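Long-range contacts in Rab GDP-dissociation inhibitor (Saccharomyces cerevisiae, PDB 2BCG), which inhibits the release of GDP from the Rab GTPase SEC4 and extracts GDP-bound YPT7 from vacuolar membranes: residues I15-G20 against P290-D295; S116-F121 against S232-P237; N176-V181 against D205-Q210; R312-L317 against E391-I396. All blocks are in the same frame, centred on the assembly; numbering follows the deposited sequence.

Contact 1: residues I15-G20 against P290-D295; sequences IVLGTG and PLVIAD
I15, V16 and L17 pair with V292, I293 and A294 as neighbouring parallel strands at the centre of a Rossmann-like sheet, and the glycine-rich turn G18-T19-G20 leads from the first of them into helix 21-32. The pairing runs as a ladder. L291 O accepts from I15 N at 3.2 Å, I293 N gives to I15 O at 2.9 Å, and L17 N gives to I293 O at 2.8 Å. A longer rung, D295 N to L17 O at 3.3 Å, comes as the strands end.

Beta-branched and aliphatic residues suit these buried strands. On one face V292 CG2, anti to its own backbone N, lies 3.8 Å from L17 CG, the two side chains crossing at about a right angle. A294 is small enough for its CB to sit 3.7 Å from L17 CB. V16 and I293 point to the other face, where helix 21-32 packs.

Beyond the strands the contact turns polar. G18 lies beside the carboxylate of D295, with D295 OD2 3.8 Å from G18 CA. Glycine suits the place twice over: a CB would clash with D295 OD2, and at a phi of 90° it would press on the carbonyl O of L17. D295 OD1 bonds T297 OG1, while D295 OD2 accepts a hydrogen bond from a water that in turn accepts from G20 N, at the N-cap of helix 21-32. A negative carboxylate joined through water to the start of a helix would be expected to interact favourably with the helix dipole, so the apolar packing of the strands gives way to a polar link between turn and strand.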
# COMPACT_ATOMS: atom_id res chain seq x y z
N ILE A 15 2.87 18.83 10.30
CA ILE A 15 1.49 18.39 10.00
C ILE A 15 1.45 17.84 8.57
O ILE A 15 2.00 18.43 7.66
CB ILE A 15 0.49 19.54 10.22
CG1 ILE A 15 0.45 19.85 11.72
CG2 ILE A 15 -0.90 19.18 9.68
CD1 ILE A 15 -0.32 21.14 12.06
N VAL A 16 0.81 16.68 8.40
CA VAL A 16 0.66 16.07 7.07
C VAL A 16 -0.84 15.96 6.79
O VAL A 16 -1.60 15.55 7.67
CB VAL A 16 1.35 14.70 7.02
CG1 VAL A 16 1.32 14.12 5.60
CG2 VAL A 16 2.82 14.83 7.52
N LEU A 17 -1.24 16.36 5.58
CA LEU A 17 -2.65 16.37 5.16
C LEU A 17 -2.86 15.45 3.97
O LEU A 17 -2.20 15.58 2.93
CB LEU A 17 -3.13 17.77 4.79
CG LEU A 17 -2.91 18.81 5.91
CD1 LEU A 17 -3.39 20.17 5.40
CD2 LEU A 17 -3.62 18.41 7.19
N GLY A 18 -3.80 14.52 4.16
CA GLY A 18 -4.09 13.48 3.19
C GLY A 18 -3.26 12.24 3.41
O GLY A 18 -2.04 12.31 3.70
N THR A 19 -3.92 11.08 3.29
CA THR A 19 -3.19 9.83 3.52
C THR A 19 -2.98 9.03 2.24
O THR A 19 -2.94 7.80 2.27
CB THR A 19 -3.90 8.94 4.56
OG1 THR A 19 -5.25 8.66 4.14
CG2 THR A 19 -3.95 9.61 5.93
N GLY A 20 -2.78 9.73 1.11
CA GLY A 20 -2.11 9.09 -0.02
C GLY A 20 -0.74 8.52 0.31
O GLY A 20 -0.07 8.96 1.26
N PRO A 290 5.68 24.07 12.30
CA PRO A 290 6.41 24.96 11.37
C PRO A 290 6.29 24.65 9.88
O PRO A 290 6.58 25.52 9.04
CB PRO A 290 7.88 24.80 11.79
CG PRO A 290 7.94 23.71 12.76
CD PRO A 290 6.57 23.31 13.19
N LEU A 291 5.82 23.44 9.55
CA LEU A 291 5.62 23.13 8.14
C LEU A 291 4.47 22.14 7.96
O LEU A 291 4.09 21.42 8.90
CB LEU A 291 6.91 22.57 7.50
CG LEU A 291 7.49 21.28 8.05
CD1 LEU A 291 7.13 20.21 7.04
CD2 LEU A 291 9.00 21.30 8.24
N VAL A 292 3.94 22.12 6.74
CA VAL A 292 2.91 21.15 6.35
C VAL A 292 3.38 20.42 5.08
O VAL A 292 4.04 21.00 4.20
CB VAL A 292 1.52 21.84 6.15
CG1 VAL A 292 1.52 22.78 4.95
CG2 VAL A 292 0.39 20.78 6.03
N ILE A 293 3.02 19.14 4.99
CA ILE A 293 3.18 18.31 3.78
C ILE A 293 1.76 17.90 3.39
O ILE A 293 1.00 17.46 4.24
CB ILE A 293 4.06 17.08 4.07
CG1 ILE A 293 5.47 17.51 4.53
CG2 ILE A 293 4.07 16.13 2.85
CD1 ILE A 293 6.32 16.40 4.98
N ALA A 294 1.37 18.10 2.14
CA ALA A 294 -0.03 17.82 1.77
C ALA A 294 -0.19 17.47 0.32
O ALA A 294 0.68 17.77 -0.51
CB ALA A 294 -0.88 19.01 2.09
N ASP A 295 -1.30 16.81 -0.00
CA ASP A 295 -1.63 16.61 -1.41
C ASP A 295 -2.38 17.81 -2.02
O ASP A 295 -2.85 18.69 -1.28
CB ASP A 295 -2.33 15.25 -1.63
CG ASP A 295 -3.80 15.24 -1.22
OD1 ASP A 295 -4.59 16.13 -1.60
OD2 ASP A 295 -4.20 14.27 -0.55
O HOH W 1 -2.64 12.33 0.43

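Contact 2: residues S116-F121 against S232-P237; sequences SGSYVF and SPYLYP
S232, S118 and, about equally, G117 and Y234 carry this small, buried contact, which has no hydrogen bond directly across it. S232 turns its CB toward the other chain segment, where it rests 3.7 Å from G117 CA. Glycine readily adopts the almost fully extended backbone found at G117 (phi 179°, psi 169°). The hydroxyl is set to one side of that touch: with OG between the backbone N and the carbonyl carbon (chi1 80°), S232 OG reaches forward along its own chain and accepts from Y234 N at 3.0 Å, the N-H pointing nearly straight at it. The same hydroxyl bonds V115 O, so a buried polar group is held by its own segment and by the residue just before S116.

S118 and Y234 meet next. S118 CB approaches the tyrosine ring obliquely, 4.3 Å from Y234 CE2, while P233 CG lies over the centre of one ring face, 3.6 Å above its plane. Both hydroxyls, S118 OG and Y234 OH, bond Q331 NE2, a shared partner on strand 330-334 that ties the two side chains together. Serine and tyrosine therefore offer carbon to the packing and oxygen to the amide.

The bond from Y234 N to S232 OG defines an ST turn, here leading into strand 234-237 of a three-stranded antiparallel sheet, beside strand 118-122 of the large mixed sheet.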
# COMPACT_ATOMS: atom_id res chain seq x y z
N SER A 116 2.67 -11.77 -13.28
CA SER A 116 3.08 -12.90 -14.18
C SER A 116 3.87 -12.51 -15.41
O SER A 116 4.71 -13.30 -15.92
CB SER A 116 1.86 -13.71 -14.61
OG SER A 116 1.08 -14.01 -13.48
N GLY A 117 3.64 -11.33 -15.92
CA GLY A 117 4.36 -10.92 -17.13
C GLY A 117 3.97 -9.55 -17.59
O GLY A 117 3.00 -8.99 -17.07
N SER A 118 4.73 -9.03 -18.55
CA SER A 118 4.43 -7.75 -19.24
C SER A 118 4.30 -8.12 -20.71
O SER A 118 5.18 -8.82 -21.24
CB SER A 118 5.55 -6.73 -19.02
OG SER A 118 5.33 -5.53 -19.76
N TYR A 119 3.22 -7.66 -21.35
CA TYR A 119 2.91 -7.96 -22.77
C TYR A 119 2.91 -6.69 -23.55
O TYR A 119 2.50 -5.66 -23.04
CB TYR A 119 1.51 -8.60 -22.90
CG TYR A 119 1.46 -10.02 -22.40
CD1 TYR A 119 1.56 -10.30 -21.05
CD2 TYR A 119 1.29 -11.05 -23.29
CE1 TYR A 119 1.51 -11.60 -20.59
CE2 TYR A 119 1.26 -12.37 -22.85
CZ TYR A 119 1.37 -12.63 -21.49
OH TYR A 119 1.31 -13.93 -21.02
N VAL A 120 3.38 -6.77 -24.80
CA VAL A 120 3.39 -5.62 -25.68
C VAL A 120 2.48 -5.88 -26.86
O VAL A 120 2.45 -6.99 -27.39
CB VAL A 120 4.84 -5.21 -26.11
CG1 VAL A 120 5.51 -6.26 -27.05
CG2 VAL A 120 4.88 -3.82 -26.71
N PHE A 121 1.70 -4.87 -27.23
CA PHE A 121 0.79 -4.91 -28.38
C PHE A 121 1.53 -4.58 -29.67
O PHE A 121 2.28 -3.61 -29.74
CB PHE A 121 -0.28 -3.86 -28.11
CG PHE A 121 -1.35 -3.72 -29.15
CD1 PHE A 121 -2.60 -4.31 -28.98
CD2 PHE A 121 -1.14 -2.89 -30.25
CE1 PHE A 121 -3.64 -4.08 -29.89
CE2 PHE A 121 -2.16 -2.67 -31.17
CZ PHE A 121 -3.40 -3.28 -31.01
N SER A 232 8.65 -11.18 -14.60
CA SER A 232 8.37 -9.82 -15.02
C SER A 232 9.17 -8.90 -14.09
O SER A 232 9.70 -9.32 -13.07
CB SER A 232 6.87 -9.49 -14.88
OG SER A 232 6.58 -9.18 -13.51
N PRO A 233 9.21 -7.62 -14.43
CA PRO A 233 9.89 -6.72 -13.50
C PRO A 233 9.07 -6.28 -12.27
O PRO A 233 9.58 -5.48 -11.47
CB PRO A 233 10.18 -5.51 -14.37
CG PRO A 233 9.04 -5.50 -15.34
CD PRO A 233 8.70 -6.91 -15.62
N TYR A 234 7.85 -6.79 -12.11
CA TYR A 234 6.89 -6.18 -11.16
C TYR A 234 6.45 -7.03 -10.01
O TYR A 234 6.24 -8.25 -10.16
CB TYR A 234 5.61 -5.79 -11.90
CG TYR A 234 5.80 -4.89 -13.09
CD1 TYR A 234 6.41 -3.65 -12.94
CD2 TYR A 234 5.28 -5.23 -14.33
CE1 TYR A 234 6.58 -2.80 -14.01
CE2 TYR A 234 5.43 -4.38 -15.42
CZ TYR A 234 6.07 -3.15 -15.26
OH TYR A 234 6.19 -2.30 -16.34
N LEU A 235 6.18 -6.34 -8.90
CA LEU A 235 5.45 -6.89 -7.76
C LEU A 235 4.10 -6.14 -7.55
O LEU A 235 3.94 -5.04 -8.02
CB LEU A 235 6.30 -6.75 -6.49
CG LEU A 235 7.73 -7.30 -6.49
CD1 LEU A 235 8.44 -6.98 -5.17
CD2 LEU A 235 7.71 -8.81 -6.77
N TYR A 236 3.19 -6.77 -6.82
CA TYR A 236 1.89 -6.16 -6.52
C TYR A 236 1.48 -6.60 -5.10
O TYR A 236 1.65 -7.76 -4.75
CB TYR A 236 0.83 -6.58 -7.55
CG TYR A 236 -0.51 -5.89 -7.34
CD1 TYR A 236 -0.75 -4.62 -7.85
CD2 TYR A 236 -1.53 -6.52 -6.60
CE1 TYR A 236 -1.95 -3.96 -7.61
CE2 TYR A 236 -2.74 -5.86 -6.38
CZ TYR A 236 -2.94 -4.59 -6.87
OH TYR A 236 -4.16 -4.00 -6.62
N PRO A 237 0.97 -5.68 -4.28
CA PRO A 237 0.58 -6.05 -2.91
C PRO A 237 -0.71 -6.86 -2.80
O PRO A 237 -1.74 -6.52 -3.42
CB PRO A 237 0.35 -4.70 -2.21
CG PRO A 237 -0.03 -3.77 -3.32
CD PRO A 237 0.72 -4.25 -4.56

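Contact 3: residues N176-V181 against D205-Q210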
# COMPACT_ATOMS: atom_id res chain seq x y z
N ASN A 176 25.65 12.30 -25.13
CA ASN A 176 24.99 11.61 -26.23
C ASN A 176 23.50 11.47 -25.92
O ASN A 176 23.14 11.25 -24.77
CB ASN A 176 25.59 10.22 -26.42
CG ASN A 176 26.96 10.24 -27.12
OD1 ASN A 176 27.94 9.70 -26.58
ND2 ASN A 176 27.01 10.79 -28.33
N THR A 177 22.65 11.64 -26.94
CA THR A 177 21.21 11.37 -26.84
C THR A 177 20.98 9.85 -26.91
O THR A 177 21.87 9.08 -27.31
CB THR A 177 20.40 12.03 -27.99
OG1 THR A 177 20.70 11.36 -29.22
CG2 THR A 177 20.72 13.53 -28.13
N MET A 178 19.79 9.41 -26.51
CA MET A 178 19.49 8.00 -26.59
C MET A 178 19.48 7.52 -28.04
O MET A 178 19.91 6.41 -28.30
CB MET A 178 18.17 7.66 -25.87
CG MET A 178 18.09 6.19 -25.51
SD MET A 178 19.49 5.51 -24.60
CE MET A 178 19.25 3.75 -24.81
N ASP A 179 19.02 8.35 -28.97
CA ASP A 179 19.07 7.99 -30.40
C ASP A 179 20.50 7.72 -30.88
O ASP A 179 20.74 6.79 -31.65
CB ASP A 179 18.45 9.09 -31.27
CG ASP A 179 17.51 8.53 -32.33
OD1 ASP A 179 16.80 9.35 -32.97
OD2 ASP A 179 17.45 7.29 -32.50
N GLU A 180 21.46 8.53 -30.40
CA GLU A 180 22.87 8.32 -30.72
C GLU A 180 23.41 7.04 -30.12
O GLU A 180 24.21 6.35 -30.73
CB GLU A 180 23.71 9.52 -30.27
CG GLU A 180 23.42 10.78 -31.08
CD GLU A 180 24.20 11.98 -30.59
OE1 GLU A 180 24.58 12.01 -29.39
OE2 GLU A 180 24.43 12.90 -31.40
N VAL A 181 22.93 6.68 -28.92
CA VAL A 181 23.31 5.42 -28.33
C VAL A 181 22.78 4.24 -29.19
O VAL A 181 23.50 3.27 -29.44
CB VAL A 181 22.80 5.30 -26.84
CG1 VAL A 181 22.92 3.88 -26.33
CG2 VAL A 181 23.56 6.26 -25.92
N ASP A 205 7.93 9.17 -27.23
CA ASP A 205 9.26 9.15 -27.83
C ASP A 205 10.12 10.38 -27.59
O ASP A 205 11.15 10.54 -28.26
CB ASP A 205 9.13 8.90 -29.33
CG ASP A 205 8.87 7.46 -29.65
OD1 ASP A 205 8.41 7.19 -30.77
OD2 ASP A 205 9.14 6.61 -28.77
N ASP A 206 9.72 11.24 -26.66
CA ASP A 206 10.52 12.43 -26.33
C ASP A 206 11.96 12.07 -25.97
O ASP A 206 12.89 12.79 -26.35
CB ASP A 206 9.92 13.17 -25.14
CG ASP A 206 8.54 13.75 -25.43
OD1 ASP A 206 8.07 13.70 -26.60
OD2 ASP A 206 7.92 14.28 -24.47
N TYR A 207 12.14 10.96 -25.25
CA TYR A 207 13.47 10.52 -24.75
C TYR A 207 14.55 10.36 -25.83
O TYR A 207 15.75 10.40 -25.52
CB TYR A 207 13.34 9.21 -23.98
CG TYR A 207 13.26 8.00 -24.90
CD1 TYR A 207 12.04 7.63 -25.51
CD2 TYR A 207 14.40 7.24 -25.17
CE1 TYR A 207 11.97 6.51 -26.37
CE2 TYR A 207 14.35 6.13 -26.02
CZ TYR A 207 13.15 5.78 -26.63
OH TYR A 207 13.11 4.68 -27.46
N LEU A 208 14.13 10.15 -27.08
CA LEU A 208 15.06 9.91 -28.18
C LEU A 208 16.05 11.08 -28.37
O LEU A 208 17.21 10.86 -28.73
CB LEU A 208 14.31 9.66 -29.47
CG LEU A 208 13.58 8.32 -29.68
CD1 LEU A 208 12.83 8.41 -31.01
CD2 LEU A 208 14.53 7.14 -29.69
N GLN A 209 15.57 12.29 -28.10
CA GLN A 209 16.38 13.48 -28.34
C GLN A 209 16.89 14.10 -27.03
O GLN A 209 17.36 15.23 -27.02
CB GLN A 209 15.61 14.49 -29.20
CG GLN A 209 15.09 13.92 -30.54
CD GLN A 209 16.18 13.26 -31.39
OE1 GLN A 209 17.36 13.61 -31.31
NE2 GLN A 209 15.78 12.30 -32.23
N GLN A 210 16.81 13.34 -25.95
CA GLN A 210 17.28 13.78 -24.63
C GLN A 210 18.53 12.98 -24.25
O GLN A 210 18.74 11.89 -24.80
CB GLN A 210 16.18 13.58 -23.58
CG GLN A 210 15.08 14.63 -23.65
CD GLN A 210 13.84 14.25 -22.87
OE1 GLN A 210 13.82 13.27 -22.12
NE2 GLN A 210 12.78 15.03 -23.04
O HOH W 2 19.83 12.68 -31.36
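D179 and L208 meet where a capping box starts helix 178-184: T177 OG1 accepts from E180 N, and E180 OE1 accepts from T177 N. The loop 205-210 supplies acceptors to amides of the first turn, which have no earlier helical carbonyl to bond. L208 O takes D179 N at 3.1 Å, meeting it on a lone pair, and Q210 O takes M178 N at 3.2 Å.

Along the D179 side chain, CB comes first and lies 3.3 Å from L208 O, the carbonyl that its own backbone N uses. From CG the carboxylate divides. OD1 accepts a weak bond from Q209 NE2, with the amide plane turned 64° from the carboxylate. OD2 lies 4.1 Å from L208 CD2 and forms a salt bridge with K192, so aspartate suits both the helix start and a cationic partner.

On the inner side M178 is flexible enough to bend at chi2 and lay its CG against the edge of the Y207 ring. It also packs on F153 of helix 144-159, a helix that supplies other residues, such as L154, to the geranylgeranyl pocket. At the outer side one water bridges T177 OG1, at 2.7 Å, and Q209 OE1, to which it donates at 2.6 Å.

Contact 4: residues R312-L317 against E391-I396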
# COMPACT_ATOMS: atom_id res chain seq x y z
N ARG A 312 -9.15 6.56 -16.61
CA ARG A 312 -8.93 5.26 -15.98
C ARG A 312 -10.25 4.51 -15.98
O ARG A 312 -11.28 5.00 -15.45
CB ARG A 312 -8.39 5.42 -14.55
CG ARG A 312 -7.00 6.11 -14.55
CD ARG A 312 -6.48 6.42 -13.18
NE ARG A 312 -5.09 6.89 -13.20
CZ ARG A 312 -4.65 8.06 -12.70
NH1 ARG A 312 -5.48 8.90 -12.10
NH2 ARG A 312 -3.35 8.35 -12.74
N ALA A 313 -10.22 3.36 -16.65
CA ALA A 313 -11.43 2.56 -16.82
C ALA A 313 -11.19 1.28 -16.06
O ALA A 313 -10.37 0.47 -16.45
CB ALA A 313 -11.68 2.22 -18.30
N ILE A 314 -11.93 1.10 -14.98
CA ILE A 314 -11.84 -0.08 -14.15
C ILE A 314 -12.87 -1.09 -14.66
O ILE A 314 -14.08 -0.83 -14.63
CB ILE A 314 -12.11 0.27 -12.66
CG1 ILE A 314 -11.11 1.33 -12.15
CG2 ILE A 314 -12.18 -0.99 -11.79
CD1 ILE A 314 -11.58 1.96 -10.84
N CYS A 315 -12.37 -2.20 -15.20
CA CYS A 315 -13.24 -3.21 -15.79
C CYS A 315 -13.25 -4.45 -14.95
O CYS A 315 -12.19 -4.88 -14.48
CB CYS A 315 -12.74 -3.59 -17.17
SG CYS A 315 -12.67 -2.15 -18.28
N ILE A 316 -14.45 -5.02 -14.76
CA ILE A 316 -14.58 -6.29 -14.06
C ILE A 316 -14.89 -7.35 -15.09
O ILE A 316 -15.79 -7.20 -15.90
CB ILE A 316 -15.71 -6.28 -13.01
CG1 ILE A 316 -15.45 -5.24 -11.91
CG2 ILE A 316 -15.87 -7.71 -12.42
CD1 ILE A 316 -16.66 -5.08 -10.93
N LEU A 317 -14.05 -8.38 -15.07
CA LEU A 317 -14.25 -9.55 -15.97
C LEU A 317 -14.58 -10.73 -15.10
O LEU A 317 -14.23 -10.76 -13.93
CB LEU A 317 -13.00 -9.87 -16.77
CG LEU A 317 -12.19 -8.70 -17.35
CD1 LEU A 317 -10.95 -9.19 -18.02
CD2 LEU A 317 -13.00 -7.89 -18.33
N GLU A 391 -18.67 -5.23 -16.10
CA GLU A 391 -18.98 -3.84 -15.72
C GLU A 391 -17.76 -2.99 -15.95
O GLU A 391 -16.61 -3.46 -15.84
CB GLU A 391 -19.37 -3.81 -14.24
CG GLU A 391 -20.02 -2.54 -13.75
CD GLU A 391 -21.22 -2.16 -14.57
OE1 GLU A 391 -22.34 -2.52 -14.14
OE2 GLU A 391 -21.05 -1.54 -15.65
N LYS A 392 -18.01 -1.73 -16.25
CA LYS A 392 -16.97 -0.72 -16.42
C LYS A 392 -17.27 0.43 -15.46
O LYS A 392 -18.44 0.87 -15.35
CB LYS A 392 -17.02 -0.13 -17.84
CG LYS A 392 -16.65 -1.02 -18.97
CD LYS A 392 -16.79 -0.24 -20.27
CE LYS A 392 -16.42 -1.12 -21.44
NZ LYS A 392 -16.88 -0.51 -22.73
N PHE A 393 -16.22 0.94 -14.80
CA PHE A 393 -16.33 2.13 -13.96
C PHE A 393 -15.31 3.14 -14.47
O PHE A 393 -14.10 2.91 -14.38
CB PHE A 393 -16.07 1.78 -12.51
CG PHE A 393 -16.97 0.69 -11.98
CD1 PHE A 393 -18.16 0.99 -11.30
CD2 PHE A 393 -16.64 -0.66 -12.16
CE1 PHE A 393 -19.02 -0.04 -10.82
CE2 PHE A 393 -17.49 -1.67 -11.67
CZ PHE A 393 -18.67 -1.34 -11.01
N MET A 394 -15.80 4.25 -15.03
CA MET A 394 -14.94 5.14 -15.78
C MET A 394 -14.74 6.43 -15.01
O MET A 394 -15.70 7.03 -14.52
CB MET A 394 -15.59 5.56 -17.11
CG MET A 394 -16.28 4.48 -17.94
SD MET A 394 -14.99 3.53 -18.68
CE MET A 394 -14.43 4.64 -19.95
N GLY A 395 -13.48 6.85 -14.94
CA GLY A 395 -13.12 8.09 -14.25
C GLY A 395 -12.07 8.82 -15.06
O GLY A 395 -11.29 8.20 -15.81
N ILE A 396 -12.06 10.14 -14.91
CA ILE A 396 -11.03 10.98 -15.54
C ILE A 396 -10.42 11.86 -14.45
O ILE A 396 -11.16 12.45 -13.65
CB ILE A 396 -11.61 11.82 -16.69
CG1 ILE A 396 -12.14 10.86 -17.78
CG2 ILE A 396 -10.56 12.80 -17.21
CD1 ILE A 396 -12.86 11.57 -18.94
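I314 and F393 form a hydrogen-bonded pair in an antiparallel ladder between strands 303-317 and 391-402, the latter an outermost strand of the large mixed sheet. Each bonds the other's main chain, I314 N to F393 O at 2.9 Å and F393 N to I314 O at 2.8 Å. R312 and G395 form a second such pair, with R312 N to G395 O at 2.8 Å and nearly straight (178°). At the far end I316 N gives to E391 O at 2.9 Å, but the return bond from E391 N is weak.

The side chains of one face come together round F393. Its ring is met at the edge, near its plane, by I316 CD1, 3.6 Å from F393 CE2; a long isoleucine reaches the ring diagonally from two residues along the opposing strand. On the other face A313 is small enough to admit M394 SD to 3.6 Å from its CB, the methionine bending at both chi2 and chi3 to fold back there. Beside them K392 CG lies 4.2 Å from C315 SG.

The second shell comes mainly from two helices. Across the sheet, F383 of helix 380-383 touches A313, C315 and M394 and takes the K392 ammonium in a cation-pi contact. Y59 meets the F393 ring edge-to-face, and L58 and F62 of the same helix 55-62 pack on it. Just beyond that helix, K63 makes a cation-pi contact with F393, and its NZ hydrogen-bonds K392 O.

From the N terminus, contact 1 opens first, at 15-20, and closes last of the first three, at 290-295, completing the centre of the parallel Rossmann-like sheet. Within that long loop contact 2 opens at 116-121 and closes at 232-237, and within contact 2 lies contact 3, from 176-181 to 205-210, in the helical part that also holds the bound geranylgeranyl groups. The three loops thus sit one within another without crossing. Contact 4 follows in series: it opens at 312-317 and closes at 391-396, joining strands 303-317 and 391-402 of the mixed sheet. Contact 2, its centre about 20 Å from that of contact 4, reaches the same sheet at strand 118-122.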